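Local coordinates for Cow rumen GH26 endo-mannanase (Metagenome, PDB 6UEH), which probably hydrolyses internal beta-1,4-mannosidic linkages of mannans such as galactomannan, as an endo-acting glycoside hydrolase of family 26, at residues A[202-208]-A[234-240]; A[285-289]-A[343-348]; A[207-212]-A[291-296]; A[228-234]-A[482-486]. All blocks are in the same frame, centred on the assembly; numbering follows the deposited sequence.

How the contacts relate
Contact 1 is the buried centre of the group, two parallel barrel strands joined by main-chain hydrogen bonds and a carboxylate network. Contact 3 continues from it through Phe207 and Met208 and is also buried, but relies on apolar and CH-pi packing against helix 280-301. The same helix serves contact 2, where a partly buried helix pair mixes apolar side chains with one Tyr-Asn hydrogen bond. Trp239 of contact 1 touches both Trp285 of contact 2 and Leu292 of contact 3. Contact 4 lies nearest the surface, at the N-terminal end of strand 234-238, away from the Asp206-His240 network of contact 1, with which it shares Ile234; its nearest atoms are about 17 Å from those of contact 2.

Contact 1: A[202-208]-A[234-240]; sequences IRGFDFM and IATASWH. With ACT (acetate ion), chain D.
Strands 202-206 and 234-238 run side by side in parallel, their short axes 4.3 Å apart at closest approach and inclined at -31°, in the register Ile202-Ile234 through Asp206-Ser238. Ile202, with its CG1 3.8 Å from Ile234 CB, lies on the same sheet face as Thr236 and Asp206. Arg203 N donates to Ile234 O (2.9 Å) and Arg203 O accepts from Thr236 N (3.0 Å); its side chain extends away to salt bridges with Glu175 and Glu186. Past Gly204, Phe205 N reaches Thr236 O (2.7 Å) and Phe205 O receives Ser238 N (3.1 Å), while the m-rotamer ring lies beside Ala235 on the face turned to helix 220-230. Asp206, chi1 t, gathers the strand ends: OD2 accepts from Ser238 OG and His240 ND1, both at 2.6 Å, and OD1 from His240 N at 3.1 Å. Phe207 N bonds to Ser238 O (3.2 Å), and Met208 CB rests 3.4 Å from His240 O. His240 NE2 in turn donates to an acetate oxygen, ACT O, at 2.6 Å, and His312 holds the same ion. This is a beta-alpha-beta unit of a TIM barrel, with polar groups collected at the C-terminal strand ends, where active sites of this fold lie.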
loop_
_atom_site.group_PDB
_atom_site.type_symbol
_atom_site.label_atom_id
_atom_site.label_comp_id
_atom_site.label_asym_id
_atom_site.label_seq_id
_atom_site.Cartn_x
_atom_site.Cartn_y
_atom_site.Cartn_z
ATOM N N ILE A 202 -11.512 11.361 6.565
ATOM C CA ILE A 202 -10.101 11.700 6.703
ATOM C C ILE A 202 -9.730 12.861 5.782
ATOM O O ILE A 202 -10.093 12.873 4.608
ATOM C CB ILE A 202 -9.204 10.475 6.390
ATOM C CG1 ILE A 202 -9.380 9.401 7.467
ATOM C CG2 ILE A 202 -7.742 10.879 6.270
ATOM C CD1 ILE A 202 -8.609 8.124 7.197
ATOM N N ARG A 203 -9.021 13.846 6.322
ATOM C CA ARG A 203 -8.522 14.948 5.506
ATOM C C ARG A 203 -6.997 14.921 5.479
ATOM O O ARG A 203 -6.354 14.756 6.515
ATOM C CB ARG A 203 -9.034 16.291 6.036
ATOM C CG ARG A 203 -8.601 17.505 5.223
ATOM C CD ARG A 203 -9.481 18.711 5.543
ATOM N NE ARG A 203 -9.045 19.927 4.860
ATOM C CZ ARG A 203 -9.854 20.933 4.538
ATOM N NH1 ARG A 203 -11.148 20.863 4.823
ATOM N NH2 ARG A 203 -9.374 22.004 3.919
ATOM N N GLY A 204 -6.428 15.058 4.285
ATOM C CA GLY A 204 -4.988 15.022 4.118
ATOM C C GLY A 204 -4.381 16.410 4.063
ATOM O O GLY A 204 -4.883 17.290 3.362
ATOM N N PHE A 205 -3.298 16.601 4.810
ATOM C CA PHE A 205 -2.609 17.882 4.876
ATOM C C PHE A 205 -1.141 17.712 4.495
ATOM O O PHE A 205 -0.706 16.612 4.154
ATOM C CB PHE A 205 -2.715 18.489 6.281
ATOM C CG PHE A 205 -4.130 18.657 6.776
ATOM C CD1 PHE A 205 -4.779 17.620 7.427
ATOM C CD2 PHE A 205 -4.799 19.859 6.612
ATOM C CE1 PHE A 205 -6.077 17.775 7.895
ATOM C CE2 PHE A 205 -6.093 20.023 7.077
ATOM C CZ PHE A 205 -6.730 18.982 7.722
ATOM N N ASP A 206 -0.380 18.800 4.561
ATOM C CA ASP A 206 1.057 18.754 4.290
ATOM C C ASP A 206 1.761 19.938 4.944
ATOM O O ASP A 206 1.289 21.070 4.859
ATOM C CB ASP A 206 1.330 18.749 2.783
ATOM C CG ASP A 206 2.689 18.158 2.437
ATOM O OD1 ASP A 206 3.719 18.775 2.786
ATOM O OD2 ASP A 206 2.724 17.078 1.811
ATOM N N PHE A 207 2.897 19.672 5.585
ATOM C CA PHE A 207 3.612 20.697 6.340
ATOM C C PHE A 207 4.826 21.258 5.607
ATOM O O PHE A 207 5.717 21.831 6.231
ATOM C CB PHE A 207 4.053 20.139 7.696
ATOM C CG PHE A 207 2.920 19.915 8.654
ATOM C CD1 PHE A 207 2.434 20.959 9.423
ATOM C CD2 PHE A 207 2.335 18.666 8.779
ATOM C CE1 PHE A 207 1.384 20.761 10.300
ATOM C CE2 PHE A 207 1.289 18.463 9.656
ATOM C CZ PHE A 207 0.813 19.512 10.417
ATOM N N MET A 208 4.850 21.115 4.285
ATOM C CA MET A 208 6.025 21.477 3.496
ATOM C C MET A 208 6.405 22.957 3.597
ATOM O O MET A 208 7.584 23.305 3.506
ATOM C CB MET A 208 5.803 21.103 2.027
ATOM C CG MET A 208 4.569 21.739 1.405
ATOM S SD MET A 208 4.219 21.090 -0.242
ATOM C CE MET A 208 5.712 21.566 -1.104
ATOM N N ILE A 234 -10.817 13.053 11.015
ATOM C CA ILE A 234 -9.509 12.450 11.224
ATOM C C ILE A 234 -8.491 13.135 10.319
ATOM O O ILE A 234 -8.768 13.376 9.148
ATOM C CB ILE A 234 -9.535 10.935 10.925
ATOM C CG1 ILE A 234 -10.532 10.227 11.848
ATOM C CG2 ILE A 234 -8.145 10.330 11.067
ATOM C CD1 ILE A 234 -10.694 8.752 11.553
ATOM N N ALA A 235 -7.319 13.451 10.859
ATOM C CA ALA A 235 -6.305 14.151 10.078
ATOM C C ALA A 235 -5.117 13.256 9.730
ATOM O O ALA A 235 -4.625 12.507 10.572
ATOM C CB ALA A 235 -5.824 15.387 10.830
ATOM N N THR A 236 -4.670 13.335 8.479
ATOM C CA THR A 236 -3.404 12.734 8.076
ATOM C C THR A 236 -2.555 13.806 7.397
ATOM O O THR A 236 -3.090 14.765 6.836
ATOM C CB THR A 236 -3.596 11.521 7.130
ATOM O OG1 THR A 236 -2.332 10.891 6.889
ATOM C CG2 THR A 236 -4.203 11.951 5.803
ATOM N N ALA A 237 -1.235 13.669 7.460
ATOM C CA ALA A 237 -0.378 14.674 6.843
ATOM C C ALA A 237 0.947 14.114 6.342
ATOM O O ALA A 237 1.600 13.316 7.019
ATOM C CB ALA A 237 -0.124 15.813 7.819
ATOM N N SER A 238 1.330 14.542 5.144
ATOM C CA SER A 238 2.648 14.245 4.604
ATOM C C SER A 238 3.564 15.446 4.830
ATOM O O SER A 238 3.158 16.437 5.440
ATOM C CB SER A 238 2.560 13.887 3.116
ATOM O OG SER A 238 1.725 14.792 2.414
ATOM N N TRP A 239 4.793 15.361 4.336
ATOM C CA TRP A 239 5.790 16.392 4.600
ATOM C C TRP A 239 6.759 16.515 3.425
ATOM O O TRP A 239 7.856 15.964 3.462
ATOM C CB TRP A 239 6.546 16.067 5.895
ATOM C CG TRP A 239 7.516 17.112 6.362
ATOM C CD1 TRP A 239 7.406 18.467 6.221
ATOM C CD2 TRP A 239 8.751 16.881 7.053
ATOM N NE1 TRP A 239 8.496 19.092 6.783
ATOM C CE2 TRP A 239 9.336 18.140 7.299
ATOM C CE3 TRP A 239 9.419 15.729 7.486
ATOM C CZ2 TRP A 239 10.560 18.280 7.957
ATOM C CZ3 TRP A 239 10.632 15.871 8.142
ATOM C CH2 TRP A 239 11.189 17.136 8.370
ATOM N N HIS A 240 6.344 17.231 2.383
ATOM C CA HIS A 240 7.176 17.416 1.193
ATOM C C HIS A 240 8.315 18.403 1.442
ATOM O O HIS A 240 8.417 19.428 0.761
ATOM C CB HIS A 240 6.332 17.900 0.009
ATOM C CG HIS A 240 5.498 16.830 -0.625
ATOM N ND1 HIS A 240 4.324 16.371 -0.068
ATOM C CD2 HIS A 240 5.668 16.132 -1.773
ATOM C CE1 HIS A 240 3.806 15.436 -0.845
ATOM N NE2 HIS A 240 4.603 15.271 -1.886
HETATM C C ACT D . 2.913 13.252 -3.800
HETATM O O ACT D . 3.909 13.961 -4.065
HETATM O OXT ACT D . 2.888 12.751 -2.655
HETATM C CH3 ACT D . 1.815 13.025 -4.796
HETATM O O HOH W 1 9.804 22.421 1.736
#

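Contact 2: A[285-289]-A[343-348]; sequences WNEAI and YLYDKL
Two helical segments, 285-289 and 343-348, pass with their axes 11.6 Å apart and cross at -51°, a separation wide enough for large side chains to fill the gap. The closest CA pair is Ile289-Leu344, at 7.6 Å. Trp285 (chi1 t) and Tyr343 (chi1 t) both project into the gap, and their rings meet obliquely: the five-membered ring and the tyrosine ring have centroids 5.2 Å apart and planes at 33°, with Trp285 CD1 3.6 Å from Tyr343 CE1. Asn286, chi1 m, bends so that its OD1 accepts a hydrogen bond from Tyr343 OH at 2.7 Å; Asn282 also bonds that hydroxyl. These are consecutive helices on the outside of the TIM barrel, 280-301 and 334-351, lying before and after strand 306-309. One turn along the helix from Trp285 comes Ile289 (m, t), whose CD1 is 3.8 Å from Tyr343 CE1 and whose CG1 is 3.9 Å from Leu344 CD1, the leucine being in the t, p rotamer. Ile289 CG2 meets Leu348 CD2 at 3.8 Å, and Leu348 (m, t) continues toward Ala293 and Leu296 of the same opposing helix.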
loop_
_atom_site.group_PDB
_atom_site.type_symbol
_atom_site.label_atom_id
_atom_site.label_comp_id
_atom_site.label_asym_id
_atom_site.label_seq_id
_atom_site.Cartn_x
_atom_site.Cartn_y
_atom_site.Cartn_z
ATOM N N TRP A 285 18.764 19.588 7.895
ATOM C CA TRP A 285 17.776 18.572 8.243
ATOM C C TRP A 285 17.218 18.832 9.642
ATOM O O TRP A 285 16.008 18.771 9.859
ATOM C CB TRP A 285 18.418 17.178 8.132
ATOM C CG TRP A 285 17.544 15.976 8.419
ATOM C CD1 TRP A 285 17.866 14.911 9.211
ATOM C CD2 TRP A 285 16.237 15.695 7.891
ATOM N NE1 TRP A 285 16.844 13.996 9.222
ATOM C CE2 TRP A 285 15.831 14.452 8.422
ATOM C CE3 TRP A 285 15.368 16.377 7.031
ATOM C CZ2 TRP A 285 14.596 13.879 8.124
ATOM C CZ3 TRP A 285 14.141 15.804 6.735
ATOM C CH2 TRP A 285 13.767 14.568 7.283
ATOM N N ASN A 286 18.102 19.161 10.579
ATOM C CA ASN A 286 17.681 19.470 11.942
ATOM C C ASN A 286 16.824 20.730 12.030
ATOM O O ASN A 286 15.875 20.781 12.811
ATOM C CB ASN A 286 18.898 19.603 12.858
ATOM C CG ASN A 286 19.477 18.256 13.246
ATOM O OD1 ASN A 286 18.772 17.247 13.258
ATOM N ND2 ASN A 286 20.766 18.234 13.567
ATOM N N GLU A 287 17.159 21.745 11.235
ATOM C CA GLU A 287 16.362 22.969 11.198
ATOM C C GLU A 287 14.965 22.695 10.657
ATOM O O GLU A 287 13.978 23.221 11.170
ATOM C CB GLU A 287 17.043 24.044 10.346
ATOM C CG GLU A 287 18.262 24.679 10.982
ATOM C CD GLU A 287 18.730 25.908 10.222
ATOM O OE1 GLU A 287 17.936 26.441 9.417
ATOM O OE2 GLU A 287 19.884 26.339 10.426
ATOM N N ALA A 288 14.885 21.869 9.618
ATOM C CA ALA A 288 13.600 21.501 9.034
ATOM C C ALA A 288 12.759 20.697 10.023
ATOM O O ALA A 288 11.552 20.905 10.142
ATOM C CB ALA A 288 13.807 20.716 7.747
ATOM N N ILE A 289 13.406 19.777 10.733
ATOM C CA ILE A 289 12.725 18.988 11.754
ATOM C C ILE A 289 12.212 19.891 12.877
ATOM O O ILE A 289 11.101 19.702 13.377
ATOM C CB ILE A 289 13.653 17.902 12.334
ATOM C CG1 ILE A 289 13.957 16.845 11.272
ATOM C CG2 ILE A 289 13.026 17.239 13.552
ATOM C CD1 ILE A 289 14.995 15.831 11.707
ATOM N N TYR A 343 15.965 8.159 12.565
ATOM C CA TYR A 343 16.478 9.445 13.033
ATOM C C TYR A 343 15.332 10.401 13.343
ATOM O O TYR A 343 15.279 10.989 14.421
ATOM C CB TYR A 343 17.416 10.060 11.987
ATOM C CG TYR A 343 18.088 11.350 12.414
ATOM C CD1 TYR A 343 17.457 12.578 12.247
ATOM C CD2 TYR A 343 19.363 11.342 12.965
ATOM C CE1 TYR A 343 18.073 13.758 12.628
ATOM C CE2 TYR A 343 19.986 12.516 13.347
ATOM C CZ TYR A 343 19.337 13.722 13.177
ATOM O OH TYR A 343 19.955 14.892 13.560
ATOM N N LEU A 344 14.415 10.546 12.390
ATOM C CA LEU A 344 13.271 11.437 12.548
ATOM C C LEU A 344 12.366 10.979 13.687
ATOM O O LEU A 344 11.916 11.787 14.500
ATOM C CB LEU A 344 12.472 11.522 11.245
ATOM C CG LEU A 344 11.203 12.379 11.285
ATOM C CD1 LEU A 344 11.531 13.831 11.625
ATOM C CD2 LEU A 344 10.450 12.289 9.967
ATOM N N TYR A 345 12.109 9.675 13.737
ATOM C CA TYR A 345 11.277 9.082 14.779
ATOM C C TYR A 345 11.852 9.372 16.162
ATOM O O TYR A 345 11.136 9.801 17.066
ATOM C CB TYR A 345 11.153 7.572 14.562
ATOM C CG TYR A 345 10.181 6.861 15.485
ATOM C CD1 TYR A 345 10.527 6.563 16.797
ATOM C CD2 TYR A 345 8.931 6.456 15.030
ATOM C CE1 TYR A 345 9.647 5.903 17.639
ATOM C CE2 TYR A 345 8.046 5.792 15.863
ATOM C CZ TYR A 345 8.411 5.518 17.166
ATOM O OH TYR A 345 7.537 4.858 18.002
ATOM N N ASP A 346 13.148 9.124 16.318
ATOM C CA ASP A 346 13.820 9.351 17.592
ATOM C C ASP A 346 13.861 10.832 17.952
ATOM O O ASP A 346 13.664 11.198 19.109
ATOM C CB ASP A 346 15.240 8.782 17.561
ATOM C CG ASP A 346 15.261 7.265 17.512
ATOM O OD1 ASP A 346 14.200 6.646 17.749
ATOM O OD2 ASP A 346 16.340 6.691 17.251
ATOM N N LYS A 347 14.120 11.680 16.960
ATOM C CA LYS A 347 14.183 13.121 17.188
ATOM C C LYS A 347 12.848 13.686 17.667
ATOM O O LYS A 347 12.803 14.439 18.638
ATOM C CB LYS A 347 14.626 13.850 15.918
ATOM C CG LYS A 347 16.131 14.041 15.798
ATOM C CD LYS A 347 16.656 14.969 16.883
ATOM C CE LYS A 347 18.141 15.262 16.701
ATOM N NZ LYS A 347 18.992 14.046 16.852
ATOM N N LEU A 348 11.764 13.318 16.989
ATOM C CA LEU A 348 10.444 13.851 17.323
ATOM C C LEU A 348 9.925 13.331 18.662
ATOM O O LEU A 348 9.354 14.092 19.445
ATOM C CB LEU A 348 9.432 13.525 16.219
ATOM C CG LEU A 348 9.595 14.245 14.875
ATOM C CD1 LEU A 348 8.356 14.051 14.009
ATOM C CD2 LEU A 348 9.886 15.729 15.074
#

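Contact 3: A[207-212]-A[291-296]; sequences FMNYNP and MLAEQL
Met291 opens the helical side of this contact, in the m, t, t rotamer that lays its side chain along the facing loop. Met291 CB sits 3.3 Å from Tyr210 O, Met291 SD 3.4 Å from Asn211 C and 3.5 Å from Pro212 N, and Met291 CE 3.8 Å from Pro212 CB. The CA atoms of Met291 and Tyr210, 6.1 Å apart, are the closest pair across the two segments. Next comes Leu292 (t, p), whose CD1 packs 3.8 Å from Phe207 CB. The opposing chain, 207-212, is the loop that leaves strand 202-206 of the TIM barrel on the way to helix 220-230; it begins with a type I beta turn from Phe207 to Tyr210, closed by Tyr210 N to Phe207 O at 3.2 Å, and Asn211 ND2 steadies it by donating to Met208 O at 2.8 Å. The turn directs the side chains of both Phe207 and Tyr210, each with chi1 m, toward helix 280-301. One full turn beyond Met291, Gln295 (m, m) lies over the face of the Tyr210 ring: its CG is 3.6 Å from the ring centroid and 16° off the normal, a CH-pi contact. The amide oxygen OE1 bonds to Thr221 and Arg298, while Gln295 CB stands 4.0 Å from Phe207 CE1. At Leu296 (m, t), CD2 meets Phe207 CE2 at 4.1 Å, and Leu306 of strand 306-309 touches both side chains.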
loop_
_atom_site.group_PDB
_atom_site.type_symbol
_atom_site.label_atom_id
_atom_site.label_comp_id
_atom_site.label_asym_id
_atom_site.label_seq_id
_atom_site.Cartn_x
_atom_site.Cartn_y
_atom_site.Cartn_z
ATOM N N PHE A 207 2.897 19.672 5.585
ATOM C CA PHE A 207 3.612 20.697 6.340
ATOM C C PHE A 207 4.826 21.258 5.607
ATOM O O PHE A 207 5.717 21.831 6.231
ATOM C CB PHE A 207 4.053 20.139 7.696
ATOM C CG PHE A 207 2.920 19.915 8.654
ATOM C CD1 PHE A 207 2.434 20.959 9.423
ATOM C CD2 PHE A 207 2.335 18.666 8.779
ATOM C CE1 PHE A 207 1.384 20.761 10.300
ATOM C CE2 PHE A 207 1.289 18.463 9.656
ATOM C CZ PHE A 207 0.813 19.512 10.417
ATOM N N MET A 208 4.850 21.115 4.285
ATOM C CA MET A 208 6.025 21.477 3.496
ATOM C C MET A 208 6.405 22.957 3.597
ATOM O O MET A 208 7.584 23.305 3.506
ATOM C CB MET A 208 5.803 21.103 2.027
ATOM C CG MET A 208 4.569 21.739 1.405
ATOM S SD MET A 208 4.219 21.090 -0.242
ATOM C CE MET A 208 5.712 21.566 -1.104
ATOM N N ASN A 209 5.421 23.829 3.797
ATOM C CA ASN A 209 5.685 25.266 3.763
ATOM C C ASN A 209 6.226 25.829 5.075
ATOM O O ASN A 209 6.569 27.008 5.156
ATOM C CB ASN A 209 4.422 26.019 3.348
ATOM C CG ASN A 209 4.098 25.829 1.881
ATOM O OD1 ASN A 209 4.995 25.829 1.037
ATOM N ND2 ASN A 209 2.817 25.648 1.570
ATOM N N TYR A 210 6.309 24.986 6.097
ATOM C CA TYR A 210 6.974 25.368 7.336
ATOM C C TYR A 210 8.440 24.949 7.272
ATOM O O TYR A 210 8.892 24.133 8.074
ATOM C CB TYR A 210 6.298 24.723 8.547
ATOM C CG TYR A 210 4.831 25.060 8.727
ATOM C CD1 TYR A 210 4.434 26.181 9.450
ATOM C CD2 TYR A 210 3.843 24.241 8.196
ATOM C CE1 TYR A 210 3.090 26.482 9.627
ATOM C CE2 TYR A 210 2.499 24.531 8.367
ATOM C CZ TYR A 210 2.128 25.652 9.082
ATOM O OH TYR A 210 0.791 25.937 9.251
ATOM N N ASN A 211 9.177 25.506 6.312
ATOM C CA ASN A 211 10.558 25.093 6.056
ATOM C C ASN A 211 11.548 26.257 6.203
ATOM O O ASN A 211 11.144 27.418 6.204
ATOM C CB ASN A 211 10.662 24.480 4.656
ATOM C CG ASN A 211 10.463 25.502 3.558
ATOM O OD1 ASN A 211 11.389 26.232 3.201
ATOM N ND2 ASN A 211 9.254 25.555 3.008
ATOM N N PRO A 212 12.851 25.950 6.338
ATOM C CA PRO A 212 13.844 27.012 6.550
ATOM C C PRO A 212 14.285 27.766 5.292
ATOM O O PRO A 212 15.118 28.667 5.405
ATOM C CB PRO A 212 15.043 26.256 7.144
ATOM C CG PRO A 212 14.503 24.931 7.588
ATOM C CD PRO A 212 13.420 24.621 6.612
ATOM N N MET A 291 11.315 23.075 12.696
ATOM C CA MET A 291 10.164 23.852 12.249
ATOM C C MET A 291 8.923 22.974 12.130
ATOM O O MET A 291 7.808 23.417 12.414
ATOM C CB MET A 291 10.465 24.541 10.918
ATOM C CG MET A 291 11.607 25.538 11.010
ATOM S SD MET A 291 11.733 26.623 9.577
ATOM C CE MET A 291 13.120 27.643 10.064
ATOM N N LEU A 292 9.126 21.727 11.719
ATOM C CA LEU A 292 8.049 20.745 11.701
ATOM C C LEU A 292 7.542 20.461 13.111
ATOM O O LEU A 292 6.335 20.486 13.364
ATOM C CB LEU A 292 8.514 19.443 11.050
ATOM C CG LEU A 292 7.545 18.266 11.193
ATOM C CD1 LEU A 292 6.332 18.444 10.281
ATOM C CD2 LEU A 292 8.251 16.943 10.924
ATOM N N ALA A 293 8.471 20.189 14.025
ATOM C CA ALA A 293 8.122 19.831 15.399
ATOM C C ALA A 293 7.357 20.954 16.081
ATOM O O ALA A 293 6.478 20.707 16.910
ATOM C CB ALA A 293 9.372 19.485 16.193
ATOM N N GLU A 294 7.698 22.187 15.723
ATOM C CA GLU A 294 7.035 23.361 16.270
ATOM C C GLU A 294 5.539 23.320 15.975
ATOM O O GLU A 294 4.718 23.639 16.831
ATOM C CB GLU A 294 7.659 24.639 15.701
ATOM C CG GLU A 294 7.045 25.927 16.220
ATOM C CD GLU A 294 7.746 27.167 15.687
ATOM O OE1 GLU A 294 7.264 28.286 15.960
ATOM O OE2 GLU A 294 8.779 27.023 14.997
ATOM N N GLN A 295 5.191 22.913 14.761
ATOM C CA GLN A 295 3.791 22.815 14.368
ATOM C C GLN A 295 3.107 21.601 14.995
ATOM O O GLN A 295 1.956 21.683 15.428
ATOM C CB GLN A 295 3.673 22.767 12.844
ATOM C CG GLN A 295 4.191 24.022 12.176
ATOM C CD GLN A 295 3.574 25.279 12.762
ATOM O OE1 GLN A 295 2.360 25.358 12.950
ATOM N NE2 GLN A 295 4.411 26.267 13.065
ATOM N N LEU A 296 3.819 20.480 15.045
ATOM C CA LEU A 296 3.280 19.255 15.628
ATOM C C LEU A 296 3.032 19.415 17.123
ATOM O O LEU A 296 2.121 18.797 17.677
ATOM C CB LEU A 296 4.226 18.080 15.372
ATOM C CG LEU A 296 4.393 17.718 13.893
ATOM C CD1 LEU A 296 5.347 16.541 13.722
ATOM C CD2 LEU A 296 3.035 17.416 13.269
#

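Contact 4: A[228-234]-A[482-486]; sequences VKERGGI and LPFSK
Van der Waals packing holds most of this contact, in which the end of helix 220-230 and the turn into strand 234-238 meet the irregular C-terminal tail, 482-486. Apolar contact centres on Leu482 (m, t), whose CD1 is 3.8 Å from Ile234 CG1, 3.8 Å from Gly233 CA and 3.4 Å from Gly232 O. Backbone fits against backbone around Gly232, which leaves the helix with positive phi (73/26) and has its CA 3.4 Å from Ser485 O; a CB there would clash with Phe484 O. Phe484 CB lies 3.7 Å from Gly232 O, and farther along the tail Lys486 C approaches Glu230 O to 3.1 Å, with the CA atoms of Arg231 and Lys486 4.4 Å apart. The polar link is indirect: one water donates to Lys229 O (2.5 Å) and lies 3.3 Å from Ser485 OG. Arg231 points away from the tail, to salt bridges with Glu186 and Glu226. The tail, arriving after strand 476-477, thus lies across the helix-to-strand turn at the N-terminal end of strand 234-238, with helix 152-164 touching Leu482 and Ile234.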
loop_
_atom_site.group_PDB
_atom_site.type_symbol
_atom_site.label_atom_id
_atom_site.label_comp_id
_atom_site.label_asym_id
_atom_site.label_seq_id
_atom_site.Cartn_x
_atom_site.Cartn_y
_atom_site.Cartn_z
ATOM N N VAL A 228 -10.340 18.363 13.016
ATOM C CA VAL A 228 -10.447 17.389 14.095
ATOM C C VAL A 228 -11.341 17.876 15.233
ATOM O O VAL A 228 -12.302 17.203 15.604
ATOM C CB VAL A 228 -9.060 17.037 14.668
ATOM C CG1 VAL A 228 -9.198 16.140 15.890
ATOM C CG2 VAL A 228 -8.197 16.371 13.604
ATOM N N LYS A 229 -11.026 19.047 15.775
ATOM C CA LYS A 229 -11.675 19.523 16.993
ATOM C C LYS A 229 -13.063 20.117 16.756
ATOM O O LYS A 229 -13.909 20.094 17.649
ATOM C CB LYS A 229 -10.784 20.558 17.688
ATOM C CG LYS A 229 -9.403 20.030 18.060
ATOM C CD LYS A 229 -9.444 19.154 19.306
ATOM C CE LYS A 229 -9.503 20.000 20.572
ATOM N NZ LYS A 229 -9.549 19.173 21.810
ATOM N N GLU A 230 -13.304 20.646 15.561
ATOM C CA GLU A 230 -14.578 21.305 15.292
ATOM C C GLU A 230 -15.499 20.494 14.381
ATOM O O GLU A 230 -16.719 20.562 14.517
ATOM C CB GLU A 230 -14.342 22.693 14.695
ATOM C CG GLU A 230 -13.699 23.669 15.673
ATOM C CD GLU A 230 -13.641 25.087 15.143
ATOM O OE1 GLU A 230 -13.770 25.274 13.915
ATOM O OE2 GLU A 230 -13.466 26.017 15.959
ATOM N N ARG A 231 -14.927 19.722 13.463
ATOM C CA ARG A 231 -15.747 18.924 12.554
ATOM C C ARG A 231 -15.759 17.442 12.915
ATOM O O ARG A 231 -16.524 16.666 12.342
ATOM C CB ARG A 231 -15.275 19.106 11.113
ATOM C CG ARG A 231 -15.530 20.498 10.573
ATOM C CD ARG A 231 -15.711 20.482 9.070
ATOM N NE ARG A 231 -14.637 21.192 8.386
ATOM C CZ ARG A 231 -14.606 21.408 7.076
ATOM N NH1 ARG A 231 -13.589 22.066 6.535
ATOM N NH2 ARG A 231 -15.594 20.965 6.308
ATOM N N GLY A 232 -14.915 17.054 13.865
ATOM C CA GLY A 232 -14.883 15.686 14.350
ATOM C C GLY A 232 -14.258 14.709 13.373
ATOM O O GLY A 232 -14.553 13.513 13.401
ATOM N N GLY A 233 -13.385 15.219 12.511
ATOM C CA GLY A 233 -12.752 14.395 11.500
ATOM C C GLY A 233 -11.412 13.825 11.919
ATOM O O GLY A 233 -10.932 14.069 13.028
ATOM N N ILE A 234 -10.817 13.053 11.015
ATOM C CA ILE A 234 -9.509 12.450 11.224
ATOM C C ILE A 234 -8.491 13.135 10.319
ATOM O O ILE A 234 -8.768 13.376 9.148
ATOM C CB ILE A 234 -9.535 10.935 10.925
ATOM C CG1 ILE A 234 -10.532 10.227 11.848
ATOM C CG2 ILE A 234 -8.145 10.330 11.067
ATOM C CD1 ILE A 234 -10.694 8.752 11.553
ATOM N N LEU A 482 -18.203 9.035 12.060
ATOM C CA LEU A 482 -17.168 9.059 13.087
ATOM C C LEU A 482 -17.756 9.337 14.471
ATOM O O LEU A 482 -18.790 9.989 14.592
ATOM C CB LEU A 482 -16.103 10.103 12.744
ATOM C CG LEU A 482 -15.312 9.855 11.457
ATOM C CD1 LEU A 482 -14.224 10.907 11.292
ATOM C CD2 LEU A 482 -14.713 8.451 11.442
ATOM N N PRO A 483 -17.100 8.829 15.524
ATOM C CA PRO A 483 -17.607 9.021 16.887
ATOM C C PRO A 483 -17.332 10.415 17.446
ATOM O O PRO A 483 -18.121 10.920 18.244
ATOM C CB PRO A 483 -16.846 7.963 17.703
ATOM C CG PRO A 483 -16.198 7.053 16.692
ATOM C CD PRO A 483 -15.957 7.902 15.491
ATOM N N PHE A 484 -16.227 11.023 17.025
ATOM C CA PHE A 484 -15.723 12.243 17.651
ATOM C C PHE A 484 -16.693 13.418 17.557
ATOM O O PHE A 484 -17.492 13.509 16.627
ATOM C CB PHE A 484 -14.374 12.622 17.035
ATOM C CG PHE A 484 -13.327 11.548 17.174
ATOM C CD1 PHE A 484 -12.571 11.442 18.332
ATOM C CD2 PHE A 484 -13.108 10.637 16.151
ATOM C CE1 PHE A 484 -11.610 10.450 18.466
ATOM C CE2 PHE A 484 -12.149 9.642 16.281
ATOM C CZ PHE A 484 -11.402 9.549 17.439
ATOM N N SER A 485 -16.606 14.318 18.532
ATOM C CA SER A 485 -17.546 15.429 18.649
ATOM C C SER A 485 -17.299 16.510 17.603
ATOM O O SER A 485 -16.156 16.825 17.272
ATOM C CB SER A 485 -17.474 16.040 20.050
ATOM O OG SER A 485 -16.201 16.613 20.293
ATOM N N LYS A 486 -18.386 17.081 17.094
ATOM C CA LYS A 486 -18.306 18.122 16.077
ATOM C C LYS A 486 -18.639 19.484 16.676
ATOM O O LYS A 486 -19.669 19.651 17.329
ATOM C CB LYS A 486 -19.247 17.815 14.911
ATOM C CG LYS A 486 -19.291 16.348 14.514
ATOM C CD LYS A 486 -20.484 15.647 15.150
ATOM C CE LYS A 486 -20.395 14.144 14.977
ATOM N NZ LYS A 486 -21.501 13.428 15.661
HETATM O O HOH W 2 -14.032 19.053 19.917
#